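Cyanuric acid amidohydrolase (Azorhizobium caulinodans, PDB 4NQ3) hydrolyses cyanuric acid, opening its s-triazine ring to give carboxybiuret, which decarboxylates to biuret, a step in the breakdown of herbicides such as atrazine. Local coordinates at residues N44-N48 with T180-M184; S187-A192 with A223-S227; G80-G84 with R311-A315. All coordinates share one frame; numbering follows the deposited sequence.

Contact 1: residues N44-N48 with T180-M184; sequences NGCVN and TLKSM. With BR8 (barbituric acid), chain C.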
ATOM      1  N   ASN A  44      10.710   0.174  -0.174  1.00 23.80           N
ATOM      2  CA  ASN A  44       9.773   0.410   0.925  1.00 23.56           C
ATOM      3  C   ASN A  44      10.416   0.254   2.284  1.00 30.57           C
ATOM      4  O   ASN A  44       9.775   0.508   3.312  1.00 44.12           O
ATOM      5  CB  ASN A  44       8.533  -0.491   0.813  1.00 24.44           C
ATOM      6  CG  ASN A  44       8.845  -1.968   0.876  1.00 31.60           C
ATOM      7  OD1 ASN A  44       9.922  -2.385   1.297  1.00 32.20           O
ATOM      8  ND2 ASN A  44       7.878  -2.780   0.468  1.00 31.19           N
ATOM      9  N   GLY A  45      11.686  -0.148   2.284  1.00 27.51           N
ATOM     10  CA  GLY A  45      12.444  -0.317   3.506  1.00 21.00           C
ATOM     11  C   GLY A  45      12.024  -1.511   4.349  1.00 23.54           C
ATOM     12  O   GLY A  45      12.427  -1.621   5.497  1.00 30.43           O
ATOM     13  N   CYS A  46      11.225  -2.418   3.807  1.00 21.24           N
ATOM     14  CA  CYS A  46      10.786  -3.543   4.619  1.00 21.44           C
ATOM     15  C   CYS A  46      11.292  -4.866   4.054  1.00 33.57           C
ATOM     16  O   CYS A  46      12.477  -4.972   3.689  1.00 29.32           O
ATOM     17  CB  CYS A  46       9.267  -3.531   4.762  1.00 36.28           C
ATOM     18  SG  CYS A  46       8.689  -1.968   5.566  1.00 33.99           S
ATOM     19  N   VAL A  47      10.453  -5.892   3.988  1.00 27.34           N
ATOM     20  CA  VAL A  47      11.020  -7.181   3.623  1.00 19.87           C
ATOM     21  C   VAL A  47      11.335  -7.245   2.140  1.00 23.73           C
ATOM     22  O   VAL A  47      12.477  -7.514   1.760  1.00 27.09           O
ATOM     23  CB  VAL A  47      10.113  -8.348   3.984  1.00 32.40           C
ATOM     24  CG1 VAL A  47      10.736  -9.627   3.450  1.00 19.67           C
ATOM     25  CG2 VAL A  47       9.932  -8.438   5.490  1.00 21.12           C
ATOM     26  N   ASN A  48      10.319  -7.026   1.308  1.00 20.03           N
ATOM     27  CA  ASN A  48      10.447  -7.078  -0.153  1.00 19.76           C
ATOM     28  C   ASN A  48      10.870  -5.748  -0.741  1.00 23.59           C
ATOM     29  O   ASN A  48      10.152  -5.137  -1.525  1.00 29.41           O
ATOM     30  CB  ASN A  48       9.127  -7.508  -0.765  1.00 20.86           C
ATOM     31  CG  ASN A  48       7.981  -6.554  -0.413  1.00 31.14           C
ATOM     32  OD1 ASN A  48       8.042  -5.802   0.572  1.00 31.19           O
ATOM     33  ND2 ASN A  48       6.910  -6.630  -1.177  1.00 32.23           N
ATOM     34  N   THR A 180       7.816 -12.345   8.908  1.00 27.67           N
ATOM     35  CA  THR A 180       9.027 -11.846   8.279  1.00 30.21           C
ATOM     36  C   THR A 180       9.248 -10.382   8.675  1.00 25.37           C
ATOM     37  O   THR A 180      10.370  -9.976   8.921  1.00 35.53           O
ATOM     38  CB  THR A 180       8.994 -12.019   6.726  1.00 35.32           C
ATOM     39  OG1 THR A 180       7.902 -11.291   6.159  1.00 38.33           O
ATOM     40  CG2 THR A 180       8.863 -13.493   6.344  1.00 26.02           C
ATOM     41  N   LEU A 181       8.193  -9.596   8.793  1.00 26.26           N
ATOM     42  CA  LEU A 181       8.384  -8.201   9.167  1.00 26.25           C
ATOM     43  C   LEU A 181       8.839  -8.141  10.624  1.00 33.27           C
ATOM     44  O   LEU A 181       9.628  -7.278  10.997  1.00 27.01           O
ATOM     45  CB  LEU A 181       7.099  -7.381   8.946  1.00 27.54           C
ATOM     46  CG  LEU A 181       7.007  -5.937   9.458  1.00 28.45           C
ATOM     47  CD1 LEU A 181       8.089  -5.118   8.881  1.00 33.23           C
ATOM     48  CD2 LEU A 181       5.697  -5.286   9.110  1.00 30.13           C
ATOM     49  N   LYS A 182       8.356  -9.072  11.449  1.00 31.96           N
ATOM     50  CA  LYS A 182       8.789  -9.135  12.840  1.00 29.61           C
ATOM     51  C   LYS A 182      10.282  -9.500  12.913  1.00 32.06           C
ATOM     52  O   LYS A 182      11.029  -8.978  13.746  1.00 28.95           O
ATOM     53  CB  LYS A 182       7.916 -10.118  13.612  1.00 31.36           C
ATOM     54  CG  LYS A 182       8.354 -10.423  15.032  1.00 43.11           C
ATOM     55  CD  LYS A 182       8.117  -9.268  15.999  1.00 50.55           C
ATOM     56  CE  LYS A 182       8.218  -9.736  17.466  1.00 57.39           C
ATOM     57  NZ  LYS A 182       8.138  -8.615  18.474  1.00 61.38           N
ATOM     58  N   SER A 183      10.726 -10.375  12.014  1.00 17.62           N
ATOM     59  CA  SER A 183      12.122 -10.790  12.037  1.00 25.09           C
ATOM     60  C   SER A 183      13.064  -9.590  11.858  1.00 27.83           C
ATOM     61  O   SER A 183      14.193  -9.599  12.379  1.00 31.14           O
ATOM     62  CB  SER A 183      12.409 -11.846  10.968  1.00 25.62           C
ATOM     63  OG  SER A 183      12.461 -11.276   9.679  1.00 26.09           O
HETATM   64  N   MSE A 184      12.607  -8.557  11.149  1.00 23.58           N
HETATM   65  CA  MSE A 184      13.432  -7.358  10.955  1.00 24.25           C
HETATM   66  C   MSE A 184      13.603  -6.635  12.283  1.00 27.91           C
HETATM   67  O   MSE A 184      14.688  -6.113  12.591  1.00 30.09           O
HETATM   68  CB  MSE A 184      12.821  -6.413   9.924  1.00 18.13           C
HETATM   69  CG  MSE A 184      12.733  -6.989   8.547  1.00 19.92           C
HETATM   70 SE   MSE A 184      12.339  -5.575   7.274  0.67 26.98          SE
HETATM   71  CE  MSE A 184      10.419  -5.700   7.192  1.00 73.11           C
TER
HETATM   72  N1  BR8 C 401      15.682  -1.594   6.718  1.00 21.67           N
HETATM   73  C2  BR8 C 401      15.595  -0.663   5.741  1.00 23.39           C
HETATM   74  O2  BR8 C 401      15.789  -1.017   4.594  1.00 22.38           O
HETATM   75  N3  BR8 C 401      15.286   0.633   6.042  1.00 31.64           N
HETATM   76  C4  BR8 C 401      15.043   1.052   7.375  1.00 29.46           C
HETATM   77  O4  BR8 C 401      14.761   2.224   7.606  1.00 35.02           O
HETATM   78  C5  BR8 C 401      15.151   0.109   8.575  1.00 22.87           C
HETATM   79  C6  BR8 C 401      15.487  -1.284   8.061  1.00 18.61           C
HETATM   80  O8  BR8 C 401      15.590  -2.194   8.852  1.00 24.37           O
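Val47 presents one methyl, CG2, to the helical turn 180-184, where it lies 3.6 Å from OG1 of Thr180. The valine puts CG1 anti to its backbone N (chi1 175°), which swings CG2 round beside that N and onto the helix. Its side chain crosses Thr180 at about a right angle and runs obliquely past the selenomethionine Met184. That residue lays its selenium against the backbone of the loop, with SE 3.5 Å from Cys46 C; the position of its terminal CE is doubtful, because the model sets this methyl too close to Leu181 CD1. No hydrogen bond links the two segments. Two polar groups turn to a second subunit: Leu302 O of that subunit takes the hydroxyl of Thr180, and its Ser305 OG pairs with Val47 N. Within 44-48 the Asn44 amide helps to hold the turn. Asn44 OD1 accepts Cys46 N at 2.8 Å, the donor sitting above the carbonyl plane, while Asn44 ND2 gives a nearly straight bond (173°) to Asn48 OD1. On the side of the turn facing the ligand, Gly45 O comes 3.3 Å from barbituric acid C2. The arrangement is an Asx turn lining the ligand pocket, where the repeating units holding 44-48 and 180-184 probably meet.

Contact 2: residues S187-A192 with A223-S227; sequences SRGASA and ASCSS. With BR8 (barbituric acid), chain C.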
ATOM      1  N   SER A 187      15.939  -8.765  14.471  1.00 23.72           N
ATOM      2  CA  SER A 187      17.309  -8.669  14.020  1.00 21.32           C
ATOM      3  C   SER A 187      17.909  -7.302  14.388  1.00 27.96           C
ATOM      4  O   SER A 187      19.063  -7.234  14.839  1.00 23.43           O
ATOM      5  CB  SER A 187      17.414  -8.927  12.524  1.00 17.95           C
ATOM      6  OG  SER A 187      18.778  -8.817  12.151  1.00 22.04           O
ATOM      7  N   ARG A 188      17.144  -6.223  14.196  1.00 14.69           N
ATOM      8  CA  ARG A 188      17.628  -4.906  14.591  1.00 20.25           C
ATOM      9  C   ARG A 188      17.868  -4.888  16.098  1.00 20.83           C
ATOM     10  O   ARG A 188      18.891  -4.383  16.571  1.00 25.45           O
ATOM     11  CB  ARG A 188      16.638  -3.788  14.209  1.00 21.19           C
ATOM     12  CG  ARG A 188      16.530  -3.428  12.731  1.00 22.02           C
ATOM     13  CD  ARG A 188      15.608  -2.224  12.510  1.00 17.91           C
ATOM     14  NE  ARG A 188      14.266  -2.532  12.977  1.00 31.67           N
ATOM     15  CZ  ARG A 188      13.233  -2.795  12.176  1.00 30.17           C
ATOM     16  NH1 ARG A 188      13.388  -2.759  10.858  1.00 30.14           N
ATOM     17  NH2 ARG A 188      12.040  -3.081  12.686  1.00 25.68           N
ATOM     18  N   GLY A 189      16.929  -5.466  16.841  1.00 22.86           N
ATOM     19  CA  GLY A 189      16.978  -5.467  18.289  1.00 21.52           C
ATOM     20  C   GLY A 189      18.170  -6.219  18.839  1.00 21.31           C
ATOM     21  O   GLY A 189      18.875  -5.702  19.712  1.00 20.93           O
ATOM     22  N   ALA A 190      18.386  -7.443  18.354  1.00 22.10           N
ATOM     23  CA  ALA A 190      19.531  -8.235  18.795  1.00 22.68           C
ATOM     24  C   ALA A 190      20.839  -7.529  18.464  1.00 21.40           C
ATOM     25  O   ALA A 190      21.735  -7.452  19.286  1.00 32.47           O
ATOM     26  CB  ALA A 190      19.506  -9.600  18.191  1.00 24.40           C
ATOM     27  N   SER A 191      20.940  -6.997  17.259  1.00 20.47           N
ATOM     28  CA  SER A 191      22.112  -6.222  16.885  1.00 23.48           C
ATOM     29  C   SER A 191      22.324  -5.021  17.799  1.00 27.85           C
ATOM     30  O   SER A 191      23.447  -4.725  18.195  1.00 35.37           O
ATOM     31  CB  SER A 191      21.984  -5.744  15.444  1.00 23.27           C
ATOM     32  OG  SER A 191      21.966  -6.862  14.581  1.00 31.66           O
ATOM     33  N   ALA A 192      21.247  -4.326  18.139  1.00 26.17           N
ATOM     34  CA  ALA A 192      21.363  -3.164  19.003  1.00 22.19           C
ATOM     35  C   ALA A 192      21.902  -3.568  20.387  1.00 22.67           C
ATOM     36  O   ALA A 192      22.776  -2.905  20.943  1.00 20.26           O
ATOM     37  CB  ALA A 192      20.018  -2.472  19.124  1.00 21.89           C
ATOM     38  N   ALA A 223      23.359   2.837  19.107  1.00 31.46           N
ATOM     39  CA  ALA A 223      23.016   1.816  18.125  1.00 31.31           C
ATOM     40  C   ALA A 223      22.140   2.370  17.006  1.00 32.95           C
ATOM     41  O   ALA A 223      21.176   3.093  17.256  1.00 31.11           O
ATOM     42  CB  ALA A 223      22.318   0.628  18.811  1.00 30.52           C
ATOM     43  N   SER A 224      22.490   2.037  15.768  1.00 32.00           N
ATOM     44  CA  SER A 224      21.593   2.284  14.653  1.00 27.47           C
ATOM     45  C   SER A 224      21.561   1.066  13.725  1.00 25.80           C
ATOM     46  O   SER A 224      22.508   0.796  13.013  1.00 24.65           O
ATOM     47  CB  SER A 224      22.009   3.527  13.896  1.00 25.87           C
ATOM     48  OG  SER A 224      21.239   3.652  12.718  1.00 30.88           O
ATOM     49  N   CYS A 225      20.471   0.312  13.750  1.00 29.98           N
ATOM     50  CA  CYS A 225      20.413  -0.938  13.005  1.00 27.64           C
ATOM     51  C   CYS A 225      19.411  -0.926  11.871  1.00 26.71           C
ATOM     52  O   CYS A 225      18.297  -0.425  12.013  1.00 35.37           O
ATOM     53  CB  CYS A 225      20.100  -2.059  13.963  1.00 27.27           C
ATOM     54  SG  CYS A 225      21.315  -2.023  15.274  1.00 41.60           S
ATOM     55  N   SER A 226      19.827  -1.483  10.744  1.00 23.35           N
ATOM     56  CA  SER A 226      19.038  -1.501   9.525  1.00 19.34           C
ATOM     57  C   SER A 226      19.070  -2.918   8.949  1.00 21.49           C
ATOM     58  O   SER A 226      20.149  -3.486   8.708  1.00 20.68           O
ATOM     59  CB  SER A 226      19.587  -0.480   8.528  1.00 24.58           C
ATOM     60  OG  SER A 226      18.889  -0.517   7.305  1.00 25.81           O
ATOM     61  N   SER A 227      17.888  -3.499   8.773  1.00 19.08           N
ATOM     62  CA  SER A 227      17.768  -4.889   8.359  1.00 18.80           C
ATOM     63  C   SER A 227      17.548  -4.945   6.838  1.00 18.32           C
ATOM     64  O   SER A 227      17.059  -3.996   6.249  1.00 18.65           O
ATOM     65  CB  SER A 227      16.630  -5.560   9.134  1.00 19.35           C
ATOM     66  OG  SER A 227      16.553  -6.956   8.897  1.00 19.17           O
TER
HETATM   67  N1  BR8 C 401      15.682  -1.594   6.718  1.00 21.67           N
HETATM   68  C2  BR8 C 401      15.595  -0.663   5.741  1.00 23.39           C
HETATM   69  O2  BR8 C 401      15.789  -1.017   4.594  1.00 22.38           O
HETATM   70  N3  BR8 C 401      15.286   0.633   6.042  1.00 31.64           N
HETATM   71  C4  BR8 C 401      15.043   1.052   7.375  1.00 29.46           C
HETATM   72  O4  BR8 C 401      14.761   2.224   7.606  1.00 35.02           O
HETATM   73  C5  BR8 C 401      15.151   0.109   8.575  1.00 22.87           C
HETATM   74  C6  BR8 C 401      15.487  -1.284   8.061  1.00 18.61           C
HETATM   75  O8  BR8 C 401      15.590  -2.194   8.852  1.00 24.37           O
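Arg188 and Ser227 share no hydrogen bond, yet helix and strand both donate to one ligand atom: Arg188 NH1 reaches barbituric acid O8 at 3.0 Å, and the backbone Ser227 N reaches the same O8 with an N-H...O angle of 167°. The setting is a helix laid on a mixed four-stranded sheet, in what is probably the second of three repeating units of the cyclic amide hydrolase fold; segment 187-192 runs roughly antiparallel (148°) to 223-227, an edge strand of the sheet within this chain. Strand alternation sorts the residues, so that Ala223, Cys225 and Ser227 point at the helix while Ser224 and Ser226 point away from it. Ala192 CB meets Ala223 CB at 3.9 Å, and Cys225 SG lies 3.8 Å from Ser191 CB, close also to the carbonyl of Arg188. The Arg188 chain passes along Cys225, its CD 3.3 Å from Cys225 O, then bends at chi3 (-61°) to bring the guanidinium edge-on to the ligand, with O8 in its plane. Glu337 forms a salt bridge with Arg188 NE and so helps to fix how the group is turned. Ser227 adds a second backbone bond, its O accepting from barbituric acid N1 at 2.8 Å, and its hydroxyl is held by Pro158 O. Ser226, the nucleophile, sits with Lys156 on the other side of the strand: its OG is hydrogen-bonded to Lys156 NZ and lies 3.6 Å from barbituric acid C6, the carbon that carries O8.

Contact 3: residues G80-G84 with R311-A315; sequences GGTEG and RHARA. With BR8 (barbituric acid), chain C.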
ATOM      1  N   GLY A  80      16.667   1.175   2.976  1.00 26.20           N
ATOM      2  CA  GLY A  80      15.555   1.529   2.110  1.00 22.72           C
ATOM      3  C   GLY A  80      14.539   2.386   2.831  1.00 25.21           C
ATOM      4  O   GLY A  80      14.591   2.557   4.056  1.00 24.14           O
ATOM      5  N   GLY A  81      13.607   2.939   2.069  1.00 24.81           N
ATOM      6  CA  GLY A  81      12.525   3.717   2.651  1.00 26.25           C
ATOM      7  C   GLY A  81      12.820   5.206   2.651  1.00 30.08           C
ATOM      8  O   GLY A  81      13.482   5.703   3.570  1.00 32.05           O
ATOM      9  N   THR A  82      12.343   5.918   1.626  1.00 20.88           N
ATOM     10  CA  THR A  82      12.533   7.359   1.567  1.00 25.88           C
ATOM     11  C   THR A  82      11.170   8.039   1.429  1.00 30.16           C
ATOM     12  O   THR A  82      10.852   8.635   0.399  1.00 31.80           O
ATOM     13  CB  THR A  82      13.457   7.767   0.399  1.00 25.39           C
ATOM     14  OG1 THR A  82      12.797   7.535  -0.849  1.00 28.03           O
ATOM     15  CG2 THR A  82      14.753   6.966   0.424  1.00 23.17           C
ATOM     16  N   GLU A  83      10.391   7.988   2.504  1.00 30.76           N
ATOM     17  CA  GLU A  83       9.020   8.478   2.488  1.00 28.90           C
ATOM     18  C   GLU A  83       9.006   9.978   2.675  1.00 29.98           C
ATOM     19  O   GLU A  83      10.044  10.591   2.937  1.00 30.93           O
ATOM     20  CB  GLU A  83       8.191   7.795   3.580  1.00 28.13           C
ATOM     21  CG  GLU A  83       7.988   6.285   3.355  1.00 33.35           C
ATOM     22  CD  GLU A  83       9.206   5.430   3.769  1.00 35.34           C
ATOM     23  OE1 GLU A  83      10.207   5.995   4.277  1.00 35.68           O
ATOM     24  OE2 GLU A  83       9.156   4.185   3.606  1.00 32.54           O
ATOM     25  N   GLY A  84       7.828  10.578   2.546  1.00 28.55           N
ATOM     26  CA  GLY A  84       7.749  12.013   2.672  1.00 30.81           C
ATOM     27  C   GLY A  84       8.653  12.647   1.638  1.00 33.21           C
ATOM     28  O   GLY A  84       8.686  12.222   0.483  1.00 35.06           O
ATOM     29  N   ARG A 311       7.468   2.690   7.959  1.00 31.42           N
ATOM     30  CA  ARG A 311       7.211   3.565   6.828  1.00 29.64           C
ATOM     31  C   ARG A 311       6.643   4.915   7.312  1.00 30.87           C
ATOM     32  O   ARG A 311       7.115   5.986   6.880  1.00 27.85           O
ATOM     33  CB  ARG A 311       6.255   2.876   5.858  1.00 32.43           C
ATOM     34  CG  ARG A 311       6.570   3.066   4.406  1.00 33.06           C
ATOM     35  CD  ARG A 311       6.721   1.733   3.718  1.00 33.32           C
ATOM     36  NE  ARG A 311       6.307   1.778   2.307  1.00 37.84           N
ATOM     37  CZ  ARG A 311       6.735   2.663   1.405  1.00 34.89           C
ATOM     38  NH1 ARG A 311       7.586   3.628   1.740  1.00 28.00           N
ATOM     39  NH2 ARG A 311       6.296   2.590   0.154  1.00 47.45           N
ATOM     40  N   HIS A 312       5.669   4.859   8.234  1.00 30.81           N
ATOM     41  CA  HIS A 312       5.142   6.066   8.884  1.00 26.48           C
ATOM     42  C   HIS A 312       6.251   6.792   9.639  1.00 26.38           C
ATOM     43  O   HIS A 312       6.565   7.937   9.336  1.00 29.36           O
ATOM     44  CB  HIS A 312       4.011   5.733   9.874  1.00 38.63           C
ATOM     45  CG  HIS A 312       2.696   5.415   9.227  1.00 35.09           C
ATOM     46  ND1 HIS A 312       1.872   6.384   8.691  1.00 35.38           N
ATOM     47  CD2 HIS A 312       2.051   4.236   9.055  1.00 34.42           C
ATOM     48  CE1 HIS A 312       0.790   5.812   8.193  1.00 36.30           C
ATOM     49  NE2 HIS A 312       0.873   4.510   8.403  1.00 37.02           N
ATOM     50  N   ALA A 313       6.872   6.090  10.589  1.00 28.74           N
ATOM     51  CA  ALA A 313       7.871   6.682  11.481  1.00 29.95           C
ATOM     52  C   ALA A 313       8.924   7.449  10.701  1.00 31.88           C
ATOM     53  O   ALA A 313       9.275   8.583  11.066  1.00 32.24           O
ATOM     54  CB  ALA A 313       8.530   5.611  12.343  1.00 25.78           C
ATOM     55  N   ARG A 314       9.409   6.840   9.618  1.00 32.36           N
ATOM     56  CA  ARG A 314      10.431   7.474   8.796  1.00 29.66           C
ATOM     57  C   ARG A 314       9.939   8.791   8.208  1.00 32.43           C
ATOM     58  O   ARG A 314      10.559   9.832   8.422  1.00 33.50           O
ATOM     59  CB  ARG A 314      10.892   6.550   7.669  1.00 29.64           C
ATOM     60  CG  ARG A 314      11.985   5.552   8.026  1.00 22.95           C
ATOM     61  CD  ARG A 314      12.560   4.916   6.745  1.00 22.57           C
ATOM     62  NE  ARG A 314      11.535   4.202   5.999  1.00 22.89           N
ATOM     63  CZ  ARG A 314      11.299   2.905   6.132  1.00 26.68           C
ATOM     64  NH1 ARG A 314      12.057   2.179   6.958  1.00 26.08           N
ATOM     65  NH2 ARG A 314      10.327   2.332   5.429  1.00 23.53           N
ATOM     66  N   ALA A 315       8.835   8.743   7.462  1.00 33.00           N
ATOM     67  CA  ALA A 315       8.253   9.963   6.889  1.00 32.76           C
ATOM     68  C   ALA A 315       8.082  11.048   7.957  1.00 34.94           C
ATOM     69  O   ALA A 315       8.426  12.205   7.736  1.00 41.64           O
ATOM     70  CB  ALA A 315       6.917   9.665   6.220  1.00 31.86           C
TER
HETATM   71  N1  BR8 C 401      15.682  -1.594   6.718  1.00 21.67           N
HETATM   72  C2  BR8 C 401      15.595  -0.663   5.741  1.00 23.39           C
HETATM   73  O2  BR8 C 401      15.789  -1.017   4.594  1.00 22.38           O
HETATM   74  N3  BR8 C 401      15.286   0.633   6.042  1.00 31.64           N
HETATM   75  C4  BR8 C 401      15.043   1.052   7.375  1.00 29.46           C
HETATM   76  O4  BR8 C 401      14.761   2.224   7.606  1.00 35.02           O
HETATM   77  C5  BR8 C 401      15.151   0.109   8.575  1.00 22.87           C
HETATM   78  C6  BR8 C 401      15.487  -1.284   8.061  1.00 18.61           C
HETATM   79  O8  BR8 C 401      15.590  -2.194   8.852  1.00 24.37           O
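Glu83 is held by two arginines of helix 309-325. Arg314 takes its carboxylate side-on, NE to OE1 at 2.8 Å and NH2 to OE2 at 2.9 Å, both on the syn side and both oxygens close to the guanidinium plane, with the two flat groups only 24° apart. Arg311 comes across Glu83 at about a right angle, and its NH1 bonds to OE2 on the anti side. OE2 therefore accepts two N-H groups, which reach it from opposite faces of the carboxylate. Glu83 CG already runs back toward Arg311, and a bend at chi2 (80°) then swings the carboxylate across toward Arg314. Hydrogen bonds to barbituric acid form a second group: Gly80 N donates to O2, Gly80 O accepts from N3 at 2.9 Å, and Arg314 NH1 gives a less straight bond to O4 at 2.8 Å. Packing completes the contact, Glu83 CB on Ala315 CB at 3.5 Å, with Gly81 CA and Gly80 O over one face of the Arg314 guanidinium. Replacing Glu83 with an alanine would probably leave both arginines without their shared counter-charge and set the Arg314 guanidinium free to turn away from O4. The chemistry implies a second-shell role: two positive neighbours are likely to keep this buried carboxylate ionised, and it in turn positions the substrate-binding Arg314.

The three contacts surround one barbituric acid, and each touches it. Contacts 1 and 2 lie about 13 Å apart between centres, as do contacts 1 and 3, whereas contacts 2 and 3 are about 17 Å apart and do not touch. Helix 180-199 serves both contacts 1 and 2, and Met184 packs on Ser227 where they meet; Asn44 O lies beside Arg314 to join contacts 1 and 3. Along the chain contact 1 closes before contact 2 opens, contacts 1 and 3 cross, and contact 2 is nested inside the loop closed by contact 3. Strands 75-80 and 223-227 edge equivalent sheets, in keeping with a threefold monomer whose repeats together build one active site.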